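Local coordinates for uncharacterized protein (Parabacteroides merdae ATCC 43184, PDB 4OPW), which is of unknown function but is a putative adhesin, with a head domain that probably adopts a beta-helical solenoid fold like that of the pectate-lyase-like clan, at residues 45-48 with 49-53; 57-61 with 62-66; 126-129 with 130-133; 144-148 with 149-153. One frame throughout, in Å; residues are numbered along the deposited sequence.

How the contacts relate
Followed from the N terminus, the four contacts come in series: none nests in or crosses another, and each closes locally, its two segments being consecutive. Contact 1 turns the chain out of strand 42-46. Contact 2 is the hairpin of strands 55-60 and 63-66, and it packs against contact 1 through I45 CG1 and I57 CD1, 3.9 Å apart. Contacts 3 and 4, across the chain's centre from contact 1, have centres about 22 Å and 26 Å from that of contact 2. They are corners of neighbouring coils, centres about 5 Å apart: strands 126-128 and 139-147 are neighbours on one face, 130-136 and 150-156 on another, so both corners join the same two faces.

Contact 1 of 4, residues 45-48 with 49-53; sequences ITVD and ENLHP
V47 meets H52 in a CH-pi contact: its CG1 methyl lies 3.6 Å from the centroid of the imidazole ring, only 6° off the ring normal, hence squarely over one face. CG1 sits between the backbone N and the carbonyl carbon of V47 (chi1 73°), which leaves CG2 to meet L51 CB at 4.1 Å, the two side chains crossing at about a right angle. The same ring is approached at its edge by I45 O, 3.4 Å from H52 CE1, while I45 CG2 makes a looser contact with CE1 at 4.0 Å. Among polar contacts, the backbone supplies one hydrogen bond, L51 N to D48 O, at 2.9 Å with an N-H...O angle of 159°. D48 and L51 then run side by side, with L51 CD1 3.8 Å from D48 OD1. The polar ends are held from outside: H52 NE2 bonds S12 O, which fixes the ring's rotation, and D48 OD2 bonds both T77 OG1 and G9 N. In the fold, this turn leads from strand 42-46 to strand 55-60; strand 11-17 packs against H52 through K14, and V55 of strand 55-60 touches both I45 and V47.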
loop_
_atom_site.group_PDB
_atom_site.type_symbol
_atom_site.label_atom_id
_atom_site.label_comp_id
_atom_site.label_asym_id
_atom_site.label_seq_id
_atom_site.Cartn_x
_atom_site.Cartn_y
_atom_site.Cartn_z
ATOM N N ILE A 45 -20.789 2.339 -6.305
ATOM C CA ILE A 45 -20.635 3.367 -5.272
ATOM C C ILE A 45 -21.748 3.267 -4.256
ATOM O O ILE A 45 -22.927 3.317 -4.633
ATOM C CB ILE A 45 -20.623 4.819 -5.890
ATOM C CG1 ILE A 45 -19.588 4.999 -7.014
ATOM C CG2 ILE A 45 -20.510 5.942 -4.804
ATOM C CD1 ILE A 45 -18.086 4.900 -6.582
ATOM N N THR A 46 -21.372 3.198 -2.966
ATOM C CA THR A 46 -22.308 3.283 -1.846
ATOM C C THR A 46 -21.975 4.558 -1.072
ATOM O O THR A 46 -20.846 4.713 -0.582
ATOM C CB THR A 46 -22.268 2.033 -0.941
ATOM O OG1 THR A 46 -22.490 0.889 -1.745
ATOM C CG2 THR A 46 -23.325 2.085 0.171
ATOM N N VAL A 47 -22.948 5.456 -0.949
ATOM C CA VAL A 47 -22.783 6.714 -0.214
ATOM C C VAL A 47 -24.195 7.201 0.156
ATOM O O VAL A 47 -25.173 6.658 -0.367
ATOM C CB VAL A 47 -21.948 7.744 -1.061
ATOM C CG1 VAL A 47 -22.758 8.310 -2.242
ATOM C CG2 VAL A 47 -21.375 8.869 -0.191
ATOM N N ASP A 48 -24.324 8.210 1.029
ATOM C CA ASP A 48 -25.662 8.743 1.339
ATOM C C ASP A 48 -26.359 9.068 0.024
ATOM O O ASP A 48 -25.720 9.613 -0.881
ATOM C CB ASP A 48 -25.573 9.989 2.227
ATOM C CG ASP A 48 -24.764 9.742 3.480
ATOM O OD1 ASP A 48 -23.544 9.477 3.356
ATOM O OD2 ASP A 48 -25.307 9.944 4.572
ATOM N N GLU A 49 -27.627 8.672 -0.114
ATOM C CA GLU A 49 -28.330 8.831 -1.396
ATOM C C GLU A 49 -28.240 10.253 -1.992
ATOM O O GLU A 49 -28.059 10.379 -3.205
ATOM C CB GLU A 49 -29.807 8.402 -1.275
ATOM C CG GLU A 49 -30.553 9.039 -0.118
ATOM C CD GLU A 49 -32.002 8.621 0.035
ATOM O OE1 GLU A 49 -32.357 7.491 -0.366
ATOM O OE2 GLU A 49 -32.788 9.440 0.551
ATOM N N ASN A 50 -28.327 11.315 -1.143
ATOM C CA ASN A 50 -28.289 12.703 -1.640
ATOM C C ASN A 50 -26.877 13.144 -2.064
ATOM O O ASN A 50 -26.739 14.236 -2.638
ATOM C CB ASN A 50 -28.849 13.666 -0.569
ATOM C CG ASN A 50 -27.983 13.732 0.675
ATOM O OD1 ASN A 50 -27.616 12.704 1.254
ATOM N ND2 ASN A 50 -27.570 14.935 1.063
ATOM N N LEU A 51 -25.842 12.299 -1.830
ATOM C CA LEU A 51 -24.467 12.673 -2.171
ATOM C C LEU A 51 -23.992 12.097 -3.522
ATOM O O LEU A 51 -22.950 12.536 -4.026
ATOM C CB LEU A 51 -23.494 12.270 -1.041
ATOM C CG LEU A 51 -23.714 13.011 0.292
ATOM C CD1 LEU A 51 -22.682 12.551 1.335
ATOM C CD2 LEU A 51 -23.610 14.542 0.109
ATOM N N HIS A 52 -24.763 11.159 -4.130
ATOM C CA HIS A 52 -24.365 10.581 -5.430
ATOM C C HIS A 52 -24.092 11.660 -6.508
ATOM O O HIS A 52 -23.108 11.487 -7.251
ATOM C CB HIS A 52 -25.387 9.568 -5.942
ATOM C CG HIS A 52 -25.285 8.246 -5.249
ATOM N ND1 HIS A 52 -24.315 7.316 -5.603
ATOM C CD2 HIS A 52 -26.016 7.753 -4.222
ATOM C CE1 HIS A 52 -24.508 6.281 -4.804
ATOM N NE2 HIS A 52 -25.515 6.498 -3.953
ATOM N N PRO A 53 -24.823 12.811 -6.562
ATOM C CA PRO A 53 -24.503 13.820 -7.601
ATOM C C PRO A 53 -23.119 14.438 -7.440
ATOM O O PRO A 53 -22.604 15.004 -8.400
ATOM C CB PRO A 53 -25.591 14.893 -7.390
ATOM C CG PRO A 53 -26.719 14.152 -6.771
ATOM C CD PRO A 53 -26.041 13.211 -5.814
#

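Contact 2 of 4, residues 57-61 with 62-66; sequences IDIQD and RVLTV
I57 to Q60 run antiparallel to V63 to V66, the short strand axes 4.7 Å apart at 158°, and a type I' turn from Q60 to V63 joins them. D58 and T65 form a hydrogen-bonded pair, D58 N to T65 O at 3.0 Å and T65 N to D58 O at 2.9 Å. Q60 and V63 form the next such pair, closing the turn. On one face L64 CG, anti to the backbone N (chi1 165°), carries CD1 across to two isoleucines of the neighbouring strand: L64 CD1 touches I57 CG2 at 3.9 Å and I59 CG1 at 3.8 Å. On the other face Q60 NE2 reaches back along its own strand to D58 OD2 at 3.2 Å, met on the syn side but out of the carboxylate plane. At the turn, D61 OD1 and R62 NE stay 5.0 Å apart; a water between them may bridge the two, though its 2.5 Å approach to D61 OD1 is unusually short. Strand 63-66 in turn lies beside strand 23-27. The arrangement is a tight two-residue beta hairpin, D61 and R62 both having the positive phi of a type I' turn, at the outer edge of a largely parallel sheet.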
loop_
_atom_site.group_PDB
_atom_site.type_symbol
_atom_site.label_atom_id
_atom_site.label_comp_id
_atom_site.label_asym_id
_atom_site.label_seq_id
_atom_site.Cartn_x
_atom_site.Cartn_y
_atom_site.Cartn_z
ATOM N N ILE A 57 -15.894 10.417 -10.417
ATOM C CA ILE A 57 -15.251 9.248 -11.033
ATOM C C ILE A 57 -14.623 9.812 -12.282
ATOM O O ILE A 57 -15.346 10.223 -13.194
ATOM C CB ILE A 57 -16.239 8.067 -11.320
ATOM C CG1 ILE A 57 -16.877 7.543 -10.018
ATOM C CG2 ILE A 57 -15.533 6.935 -12.112
ATOM C CD1 ILE A 57 -18.194 6.784 -10.244
ATOM N N ASP A 58 -13.297 9.939 -12.296
ATOM C CA ASP A 58 -12.647 10.541 -13.449
ATOM C C ASP A 58 -11.432 9.744 -13.879
ATOM O O ASP A 58 -10.585 9.435 -13.049
ATOM C CB ASP A 58 -12.231 11.982 -13.114
ATOM C CG ASP A 58 -11.873 12.790 -14.359
ATOM O OD1 ASP A 58 -12.675 12.798 -15.316
ATOM O OD2 ASP A 58 -10.829 13.456 -14.347
ATOM N N ILE A 59 -11.348 9.408 -15.168
ATOM C CA ILE A 59 -10.197 8.668 -15.691
ATOM C C ILE A 59 -9.459 9.572 -16.697
ATOM O O ILE A 59 -10.059 10.070 -17.658
ATOM C CB ILE A 59 -10.595 7.288 -16.299
ATOM C CG1 ILE A 59 -11.184 6.357 -15.212
ATOM C CG2 ILE A 59 -9.388 6.609 -16.999
ATOM C CD1 ILE A 59 -11.848 5.080 -15.739
ATOM N N GLN A 60 -8.171 9.812 -16.427
ATOM C CA GLN A 60 -7.290 10.609 -17.287
ATOM C C GLN A 60 -6.045 9.792 -17.549
ATOM O O GLN A 60 -5.399 9.366 -16.586
ATOM C CB GLN A 60 -6.930 11.965 -16.622
ATOM C CG GLN A 60 -8.108 12.913 -16.353
ATOM C CD GLN A 60 -8.853 13.330 -17.600
ATOM O OE1 GLN A 60 -8.267 13.586 -18.659
ATOM N NE2 GLN A 60 -10.170 13.435 -17.489
ATOM N N ASP A 61 -5.752 9.488 -18.830
ATOM C CA ASP A 61 -4.571 8.695 -19.212
ATOM C C ASP A 61 -4.508 7.372 -18.382
ATOM O O ASP A 61 -3.468 7.016 -17.818
ATOM C CB ASP A 61 -3.282 9.547 -19.043
ATOM C CG ASP A 61 -1.992 8.909 -19.534
ATOM O OD1 ASP A 61 -2.050 8.123 -20.509
ATOM O OD2 ASP A 61 -0.929 9.171 -18.919
ATOM N N ARG A 62 -5.667 6.678 -18.302
ATOM C CA ARG A 62 -5.889 5.401 -17.597
ATOM C C ARG A 62 -5.647 5.502 -16.059
ATOM O O ARG A 62 -5.555 4.472 -15.394
ATOM C CB ARG A 62 -5.072 4.252 -18.220
ATOM C CG ARG A 62 -5.626 3.843 -19.596
ATOM C CD ARG A 62 -4.757 2.794 -20.287
ATOM N NE ARG A 62 -3.450 3.331 -20.658
ATOM C CZ ARG A 62 -2.408 2.591 -21.018
ATOM N NH1 ARG A 62 -2.502 1.269 -21.056
ATOM N NH2 ARG A 62 -1.253 3.169 -21.328
ATOM N N VAL A 63 -5.624 6.730 -15.499
ATOM C CA VAL A 63 -5.517 6.936 -14.047
ATOM C C VAL A 63 -6.903 7.246 -13.525
ATOM O O VAL A 63 -7.510 8.246 -13.923
ATOM C CB VAL A 63 -4.499 8.034 -13.640
ATOM C CG1 VAL A 63 -4.435 8.191 -12.116
ATOM C CG2 VAL A 63 -3.114 7.730 -14.226
ATOM N N LEU A 64 -7.406 6.393 -12.645
ATOM C CA LEU A 64 -8.710 6.598 -12.043
ATOM C C LEU A 64 -8.574 7.384 -10.736
ATOM O O LEU A 64 -7.820 6.982 -9.846
ATOM C CB LEU A 64 -9.406 5.233 -11.787
ATOM C CG LEU A 64 -10.631 5.265 -10.835
ATOM C CD1 LEU A 64 -11.842 6.010 -11.475
ATOM C CD2 LEU A 64 -11.068 3.853 -10.456
ATOM N N THR A 65 -9.324 8.486 -10.628
ATOM C CA THR A 65 -9.451 9.274 -9.402
ATOM C C THR A 65 -10.893 9.158 -8.919
ATOM O O THR A 65 -11.823 9.308 -9.718
ATOM C CB THR A 65 -9.027 10.755 -9.577
ATOM O OG1 THR A 65 -7.641 10.795 -9.913
ATOM C CG2 THR A 65 -9.233 11.584 -8.293
ATOM N N VAL A 66 -11.080 8.879 -7.620
ATOM C CA VAL A 66 -12.425 8.848 -7.022
ATOM C C VAL A 66 -12.423 9.794 -5.813
ATOM O O VAL A 66 -11.474 9.810 -5.039
ATOM C CB VAL A 66 -12.900 7.395 -6.646
ATOM C CG1 VAL A 66 -14.261 7.408 -5.958
ATOM C CG2 VAL A 66 -12.950 6.483 -7.874
HETATM O O HOH W 1 -0.845 5.623 -19.525
HETATM O O HOH W 2 -3.469 6.254 -21.457
#

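Contact 3 of 4, residues 126-129 with 130-133; sequences VEVG and KLDL. With EDO (1,2-ethanediol), chain E.
At a corner between two sheets of a beta-solenoid, V126 and V128 meet L131 on the inner side of the bend. The change of direction is measurable: strand segments 126-128 and 130-133 make an angle of 118° between their N-to-C directions, and no hydrogen bond crosses from one to the other. Apolar contact does the joining instead. V128 CG2 lies 3.8 Å from L131 CB and also 3.4 Å from K130 O; this methyl occupies the place between the backbone N and the carbonyl carbon of V128, with CG1 beside the N (chi1 -67°). Farther from the bend, V126 CG1 touches CD1 of the same leucine, L131, at 4.0 Å, and their side chains cross at about a right angle. G129, with helical backbone angles, makes the bend itself. On the outer surface an ethanediol molecule, probably from the crystallisation liquor, donates from O1 to E127 OE2 at 3.1 Å. The coils on either side complete the packing, with L110 touching V126 and L131, and L151 touching L131. Backbone bonds from V126 and V128 to K147 carry the corner into the next coil. Such parallel strand ladders, joined through sharp turns around a core of aliphatic side chains, are the hallmark of a parallel beta-helix.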
loop_
_atom_site.group_PDB
_atom_site.type_symbol
_atom_site.label_atom_id
_atom_site.label_comp_id
_atom_site.label_asym_id
_atom_site.label_seq_id
_atom_site.Cartn_x
_atom_site.Cartn_y
_atom_site.Cartn_z
ATOM N N VAL A 126 0.373 -11.688 -4.937
ATOM C CA VAL A 126 0.895 -10.631 -5.805
ATOM C C VAL A 126 2.106 -11.225 -6.538
ATOM O O VAL A 126 3.089 -11.598 -5.888
ATOM C CB VAL A 126 1.260 -9.357 -4.999
ATOM C CG1 VAL A 126 1.870 -8.277 -5.902
ATOM C CG2 VAL A 126 0.041 -8.815 -4.236
ATOM N N GLU A 127 2.024 -11.367 -7.869
ATOM C CA GLU A 127 3.141 -11.915 -8.649
ATOM C C GLU A 127 3.514 -10.900 -9.708
ATOM O O GLU A 127 2.830 -10.781 -10.720
ATOM C CB GLU A 127 2.795 -13.292 -9.244
ATOM C CG GLU A 127 3.949 -13.894 -10.024
ATOM C CD GLU A 127 3.992 -15.402 -10.152
ATOM O OE1 GLU A 127 3.004 -16.075 -9.773
ATOM O OE2 GLU A 127 5.035 -15.911 -10.624
ATOM N N VAL A 128 4.590 -10.147 -9.455
ATOM C CA VAL A 128 5.031 -9.062 -10.331
ATOM C C VAL A 128 6.533 -9.082 -10.509
ATOM O O VAL A 128 7.225 -9.694 -9.709
ATOM C CB VAL A 128 4.571 -7.678 -9.752
ATOM C CG1 VAL A 128 3.047 -7.525 -9.790
ATOM C CG2 VAL A 128 5.127 -7.428 -8.340
ATOM N N GLY A 129 7.035 -8.399 -11.541
ATOM C CA GLY A 129 8.471 -8.288 -11.762
ATOM C C GLY A 129 9.113 -7.385 -10.721
ATOM O O GLY A 129 10.174 -7.702 -10.189
ATOM N N LYS A 130 8.448 -6.279 -10.385
ATOM C CA LYS A 130 8.944 -5.333 -9.395
ATOM C C LYS A 130 7.801 -4.876 -8.499
ATOM O O LYS A 130 6.746 -4.484 -8.995
ATOM C CB LYS A 130 9.600 -4.135 -10.102
ATOM C CG LYS A 130 10.221 -3.096 -9.181
ATOM C CD LYS A 130 10.606 -1.874 -9.987
ATOM C CE LYS A 130 11.407 -0.884 -9.191
ATOM N NZ LYS A 130 11.866 0.242 -10.039
ATOM N N LEU A 131 8.005 -4.955 -7.172
ATOM C CA LEU A 131 6.992 -4.534 -6.187
ATOM C C LEU A 131 7.588 -3.398 -5.391
ATOM O O LEU A 131 8.607 -3.566 -4.733
ATOM C CB LEU A 131 6.549 -5.716 -5.295
ATOM C CG LEU A 131 5.364 -5.476 -4.323
ATOM C CD1 LEU A 131 4.070 -5.062 -5.077
ATOM C CD2 LEU A 131 5.100 -6.730 -3.488
ATOM N N ASP A 132 6.995 -2.215 -5.522
ATOM C CA ASP A 132 7.521 -0.999 -4.926
ATOM C C ASP A 132 6.509 -0.415 -3.947
ATOM O O ASP A 132 5.523 0.219 -4.341
ATOM C CB ASP A 132 7.883 -0.030 -6.068
ATOM C CG ASP A 132 8.390 1.335 -5.663
ATOM O OD1 ASP A 132 8.645 1.545 -4.460
ATOM O OD2 ASP A 132 8.549 2.187 -6.557
ATOM N N LEU A 133 6.779 -0.616 -2.640
ATOM C CA LEU A 133 5.881 -0.229 -1.566
ATOM C C LEU A 133 6.436 0.910 -0.752
ATOM O O LEU A 133 7.596 0.875 -0.321
ATOM C CB LEU A 133 5.626 -1.441 -0.662
ATOM C CG LEU A 133 5.236 -2.757 -1.373
ATOM C CD1 LEU A 133 5.086 -3.889 -0.374
ATOM C CD2 LEU A 133 3.948 -2.600 -2.180
HETATM C C1 EDO E . 7.585 -13.315 -10.690
HETATM O O1 EDO E . 7.869 -14.654 -11.071
HETATM C C2 EDO E . 8.885 -12.495 -10.692
HETATM O O2 EDO E . 9.848 -13.132 -9.861
#

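Contact 4 of 4, residues 144-148 with 149-153; sequences NELKT and DKLEC. With EDO (1,2-ethanediol), chain E.
Next to the bend where T148 meets K150, the carboxylate of E152 is approached at its edge by K150 NZ, which forms a salt bridge to E152 OE2 at 2.8 Å using the anti lone pair, away from the other oxygen; K150 NZ has a second salt bridge with D172 on the next coil. The carboxylate of D149 has two conformers, so its bond from ethanediol O2 is doubtful. This bend belongs to the parallel beta-helix-like stack: strand 139-147 gives way to strand 150-156, repeating the corner at G129 one coil earlier. T148 directs both its branches at the second segment. Its OG1, anti to the backbone N (chi1 -167°), has V128 O of the preceding coil as its main hydrogen-bond partner; T148 OG1 also comes within 3.1 Å of K150 O, a close approach that competes for the same proton. The methyl CG2 of T148 faces inward and reaches L151 CB at 3.9 Å. T148 CG2 also lies 3.6 Å from K150 O. Deeper in, L146 CD1 and L151 CD2 approach only to 4.5 Å, a loose contact; L163 touches both leucines, and A168 lies against T148 and L151.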
loop_
_atom_site.group_PDB
_atom_site.type_symbol
_atom_site.label_atom_id
_atom_site.label_comp_id
_atom_site.label_asym_id
_atom_site.label_seq_id
_atom_site.Cartn_x
_atom_site.Cartn_y
_atom_site.Cartn_z
ATOM N N ASN A 144 -0.381 -10.340 2.040
ATOM C CA ASN A 144 -0.468 -11.733 2.472
ATOM C C ASN A 144 0.574 -12.644 1.813
ATOM O O ASN A 144 1.107 -13.536 2.482
ATOM C CB ASN A 144 -1.872 -12.296 2.230
ATOM C CG ASN A 144 -2.909 -11.816 3.230
ATOM O OD1 ASN A 144 -2.617 -11.089 4.194
ATOM N ND2 ASN A 144 -4.143 -12.233 3.037
ATOM N N GLU A 145 0.848 -12.449 0.522
ATOM C CA GLU A 145 1.783 -13.321 -0.195
ATOM C C GLU A 145 2.284 -12.613 -1.440
ATOM O O GLU A 145 1.469 -12.088 -2.207
ATOM C CB GLU A 145 1.090 -14.647 -0.580
ATOM C CG GLU A 145 2.056 -15.702 -1.096
ATOM C CD GLU A 145 1.438 -16.961 -1.671
ATOM O OE1 GLU A 145 0.191 -17.064 -1.719
ATOM O OE2 GLU A 145 2.215 -17.852 -2.079
ATOM N N LEU A 146 3.610 -12.610 -1.644
ATOM C CA LEU A 146 4.227 -11.979 -2.809
ATOM C C LEU A 146 5.300 -12.865 -3.473
ATOM O O LEU A 146 5.980 -13.664 -2.815
ATOM C CB LEU A 146 4.825 -10.614 -2.444
ATOM C CG LEU A 146 5.999 -10.554 -1.430
ATOM C CD1 LEU A 146 7.361 -10.541 -2.156
ATOM C CD2 LEU A 146 5.894 -9.295 -0.565
ATOM N N LYS A 147 5.470 -12.674 -4.779
ATOM C CA LYS A 147 6.482 -13.340 -5.601
ATOM C C LYS A 147 6.979 -12.284 -6.547
ATOM O O LYS A 147 6.198 -11.775 -7.349
ATOM C CB LYS A 147 5.920 -14.589 -6.323
ATOM C CG LYS A 147 6.863 -15.238 -7.359
ATOM C CD LYS A 147 8.099 -15.874 -6.736
ATOM C CE LYS A 147 9.073 -16.374 -7.782
ATOM N NZ LYS A 147 10.331 -16.849 -7.154
ATOM N N THR A 148 8.232 -11.854 -6.376
ATOM C CA THR A 148 8.765 -10.787 -7.228
ATOM C C THR A 148 10.249 -10.979 -7.501
ATOM O O THR A 148 10.901 -11.798 -6.846
ATOM C CB THR A 148 8.481 -9.384 -6.560
ATOM O OG1 THR A 148 8.729 -8.330 -7.499
ATOM C CG2 THR A 148 9.296 -9.139 -5.301
ATOM N N ASP A 149 10.772 -10.226 -8.476
ATOM C CA ASP A 149 12.199 -10.228 -8.756
ATOM C C ASP A 149 12.818 -9.167 -7.854
ATOM O O ASP A 149 13.587 -9.506 -6.962
ATOM C CB ASP A 149 12.484 -10.001 -10.247
ATOM C CG ASP A 149 12.096 -11.183 -11.115
ATOM O OD1 ASP A 149 12.300 -12.342 -10.676
ATOM O OD2 ASP A 149 11.577 -10.954 -12.227
ATOM N N LYS A 150 12.385 -7.905 -7.994
ATOM C CA LYS A 150 12.849 -6.804 -7.172
ATOM C C LYS A 150 11.762 -6.348 -6.210
ATOM O O LYS A 150 10.652 -6.052 -6.638
ATOM C CB LYS A 150 13.301 -5.622 -8.053
ATOM C CG LYS A 150 13.892 -4.443 -7.258
ATOM C CD LYS A 150 15.169 -4.823 -6.448
ATOM C CE LYS A 150 15.513 -3.779 -5.415
ATOM N NZ LYS A 150 15.900 -2.485 -6.067
ATOM N N LEU A 151 12.103 -6.266 -4.915
ATOM C CA LEU A 151 11.211 -5.741 -3.872
ATOM C C LEU A 151 11.818 -4.474 -3.297
ATOM O O LEU A 151 13.006 -4.463 -2.934
ATOM C CB LEU A 151 11.003 -6.795 -2.765
ATOM C CG LEU A 151 10.227 -6.381 -1.522
ATOM C CD1 LEU A 151 8.764 -5.997 -1.869
ATOM C CD2 LEU A 151 10.245 -7.512 -0.502
ATOM N N GLU A 152 11.025 -3.399 -3.242
ATOM C CA GLU A 152 11.414 -2.123 -2.646
ATOM C C GLU A 152 10.378 -1.785 -1.610
ATOM O O GLU A 152 9.176 -1.775 -1.899
ATOM C CB GLU A 152 11.585 -1.022 -3.682
ATOM C CG GLU A 152 12.802 -1.272 -4.568
ATOM C CD GLU A 152 12.888 -0.426 -5.820
ATOM O OE1 GLU A 152 12.089 0.529 -5.952
ATOM O OE2 GLU A 152 13.748 -0.727 -6.680
ATOM N N CYS A 153 10.859 -1.588 -0.369
ATOM C CA CYS A 153 10.037 -1.241 0.773
ATOM C C CYS A 153 10.615 -0.053 1.443
ATOM O O CYS A 153 11.776 -0.055 1.867
ATOM C CB CYS A 153 9.905 -2.400 1.747
ATOM S SG CYS A 153 8.741 -3.666 1.222
HETATM C C1 EDO E . 7.585 -13.315 -10.690
HETATM O O1 EDO E . 7.869 -14.654 -11.071
HETATM C C2 EDO E . 8.885 -12.495 -10.692
HETATM O O2 EDO E . 9.848 -13.132 -9.861
#